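Uncharacterized protein YfeY (Escherichia coli, PDB 2QZB) is of unknown function but belongs to the DUF1131 family and is probably made as a lipoprotein. Local coordinates at residues I133-S138 / S160-R165. Sequence-based numbering, arbitrary orientation.
Sequences ISYQFS and SKIIWR
Strands 133-138 and 160-165 run antiparallel. In the hydrogen-bonded pair S134-I163, S134 N reaches I163 O at 2.9 Å in the carbonyl plane, while I163 N returns to S134 O at 2.8 Å, almost straight (176°). Q136 N donates to K161 O, but Q136 O receives both S160 N at 2.8 Å and, weakly, K161 N at 3.4 Å: a classic beta bulge.

On the mainly apolar face of I133, Y135, I162 and W164, I133 and I162 lie side by side with CG2 methyls 3.9 Å apart, and I162 CG2 meets the edge of the Y135 ring, branched and aromatic groups suiting this buried side.

The other face mixes polar side chains with I163. Q136 crosses I163 obliquely, its NE2 3.4 Å from I163 CD1, while its OE1 lies 3.3 Å from K161 CE and accepts a hydrogen bond from a water that also bonds S160 OG. NE2 hydrogen-bonds to E124 OE1 of strand 123-126; an alanine here would probably weaken the tie between the strands and leave I163 CD1 less well packed. A second water joins S134 OG, whose short hydroxyl lies at the guanidinium edge, to R165 NH1; R165's extended chain carries its charge back over I163 CG2 to a salt bridge with E124.

Within the antiparallel sheet, strand 123-126 flanks 133-138 and strand 81-84 flanks 160-165, while V16 of strand 16-17 packs on I162 and W164.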
loop_
_atom_site.group_PDB
_atom_site.type_symbol
_atom_site.label_atom_id
_atom_site.label_comp_id
_atom_site.label_asym_id
_atom_site.label_seq_id
_atom_site.Cartn_x
_atom_site.Cartn_y
_atom_site.Cartn_z
ATOM N N ILE A 133 2.129 0.560 8.788
ATOM C CA ILE A 133 1.000 0.586 7.821
ATOM C C ILE A 133 0.456 1.996 7.568
ATOM O O ILE A 133 0.292 2.802 8.522
ATOM C CB ILE A 133 -0.135 -0.396 8.271
ATOM C CG1 ILE A 133 0.418 -1.804 8.472
ATOM C CG2 ILE A 133 -1.339 -0.412 7.285
ATOM C CD1 ILE A 133 -0.576 -2.734 9.236
ATOM N N SER A 134 0.208 2.291 6.280
ATOM C CA SER A 134 -0.393 3.523 5.806
ATOM C C SER A 134 -1.487 3.133 4.821
ATOM O O SER A 134 -1.456 2.029 4.288
ATOM C CB SER A 134 0.632 4.363 5.044
ATOM O OG SER A 134 1.719 4.734 5.879
ATOM N N TYR A 135 -2.421 4.049 4.571
ATOM C CA TYR A 135 -3.494 3.850 3.600
ATOM C C TYR A 135 -3.395 4.999 2.623
ATOM O O TYR A 135 -3.181 6.149 3.035
ATOM C CB TYR A 135 -4.879 3.879 4.287
ATOM C CG TYR A 135 -5.015 3.020 5.533
ATOM C CD1 TYR A 135 -4.778 1.653 5.495
ATOM C CD2 TYR A 135 -5.400 3.582 6.754
ATOM C CE1 TYR A 135 -4.875 0.872 6.633
ATOM C CE2 TYR A 135 -5.535 2.796 7.894
ATOM C CZ TYR A 135 -5.278 1.456 7.827
ATOM O OH TYR A 135 -5.430 0.661 8.942
ATOM N N GLN A 136 -3.526 4.733 1.338
ATOM C CA GLN A 136 -3.755 5.839 0.408
ATOM C C GLN A 136 -5.232 5.913 0.085
ATOM O O GLN A 136 -5.930 4.879 0.055
ATOM C CB GLN A 136 -2.927 5.725 -0.887
ATOM C CG GLN A 136 -1.410 5.745 -0.677
ATOM C CD GLN A 136 -0.608 5.956 -1.984
ATOM O OE1 GLN A 136 -1.161 5.910 -3.095
ATOM N NE2 GLN A 136 0.701 6.193 -1.840
ATOM N N PHE A 137 -5.713 7.134 -0.161
ATOM C CA PHE A 137 -7.137 7.375 -0.416
ATOM C C PHE A 137 -7.260 7.996 -1.784
ATOM O O PHE A 137 -6.359 8.713 -2.213
ATOM C CB PHE A 137 -7.733 8.318 0.655
ATOM C CG PHE A 137 -7.921 7.651 1.989
ATOM C CD1 PHE A 137 -6.875 7.610 2.918
ATOM C CD2 PHE A 137 -9.102 7.024 2.292
ATOM C CE1 PHE A 137 -7.032 6.965 4.126
ATOM C CE2 PHE A 137 -9.268 6.394 3.492
ATOM C CZ PHE A 137 -8.224 6.339 4.408
ATOM N N SER A 138 -8.356 7.724 -2.487
ATOM C CA SER A 138 -8.646 8.514 -3.691
ATOM C C SER A 138 -10.120 8.825 -3.806
ATOM O O SER A 138 -10.954 8.169 -3.163
ATOM C CB SER A 138 -8.077 7.911 -4.981
ATOM O OG SER A 138 -8.114 6.510 -5.009
ATOM N N SER A 160 -7.617 3.283 -1.512
ATOM C CA SER A 160 -7.302 2.719 -2.831
ATOM C C SER A 160 -5.986 1.933 -2.810
ATOM O O SER A 160 -5.688 1.196 -3.733
ATOM C CB SER A 160 -7.220 3.824 -3.871
ATOM O OG SER A 160 -6.296 4.805 -3.448
ATOM N N LYS A 161 -5.213 2.071 -1.736
ATOM C CA LYS A 161 -4.030 1.243 -1.547
ATOM C C LYS A 161 -3.718 1.099 -0.057
ATOM O O LYS A 161 -3.970 2.020 0.731
ATOM C CB LYS A 161 -2.886 1.905 -2.303
ATOM C CG LYS A 161 -1.584 1.205 -2.300
ATOM C CD LYS A 161 -0.963 1.422 -3.658
ATOM C CE LYS A 161 -0.339 2.772 -3.774
ATOM N NZ LYS A 161 0.428 2.867 -5.058
ATOM N N ILE A 162 -3.184 -0.057 0.331
ATOM C CA ILE A 162 -2.664 -0.236 1.674
ATOM C C ILE A 162 -1.134 -0.418 1.525
ATOM O O ILE A 162 -0.669 -1.242 0.711
ATOM C CB ILE A 162 -3.325 -1.452 2.414
ATOM C CG1 ILE A 162 -4.868 -1.294 2.463
ATOM C CG2 ILE A 162 -2.750 -1.585 3.850
ATOM C CD1 ILE A 162 -5.574 -2.480 2.965
ATOM N N ILE A 163 -0.363 0.335 2.304
ATOM C CA ILE A 163 1.106 0.302 2.186
ATOM C C ILE A 163 1.744 -0.185 3.470
ATOM O O ILE A 163 1.452 0.337 4.561
ATOM C CB ILE A 163 1.639 1.691 1.828
ATOM C CG1 ILE A 163 0.903 2.216 0.587
ATOM C CG2 ILE A 163 3.177 1.676 1.640
ATOM C CD1 ILE A 163 1.119 3.657 0.390
ATOM N N TRP A 164 2.605 -1.183 3.355
ATOM C CA TRP A 164 3.415 -1.618 4.476
ATOM C C TRP A 164 4.854 -1.151 4.238
ATOM O O TRP A 164 5.355 -1.277 3.096
ATOM C CB TRP A 164 3.388 -3.145 4.606
ATOM C CG TRP A 164 4.374 -3.651 5.647
ATOM C CD1 TRP A 164 4.139 -3.799 6.981
ATOM C CD2 TRP A 164 5.742 -4.078 5.429
ATOM N NE1 TRP A 164 5.271 -4.292 7.612
ATOM C CE2 TRP A 164 6.261 -4.480 6.678
ATOM C CE3 TRP A 164 6.570 -4.164 4.292
ATOM C CZ2 TRP A 164 7.585 -4.953 6.835
ATOM C CZ3 TRP A 164 7.870 -4.635 4.442
ATOM C CH2 TRP A 164 8.371 -5.022 5.711
ATOM N N ARG A 165 5.536 -0.638 5.280
ATOM C CA ARG A 165 6.975 -0.258 5.145
ATOM C C ARG A 165 7.799 -0.813 6.307
ATOM O O ARG A 165 7.350 -0.735 7.444
ATOM C CB ARG A 165 7.161 1.260 5.075
ATOM C CG ARG A 165 6.650 1.985 3.799
ATOM C CD ARG A 165 6.771 3.465 4.000
ATOM N NE ARG A 165 6.475 4.318 2.832
ATOM C CZ ARG A 165 5.307 4.926 2.644
ATOM N NH1 ARG A 165 4.334 4.727 3.513
ATOM N NH2 ARG A 165 5.092 5.705 1.592
HETATM O O HOH W 1 3.593 2.751 5.888
HETATM O O HOH W 2 -3.812 5.180 -4.400
#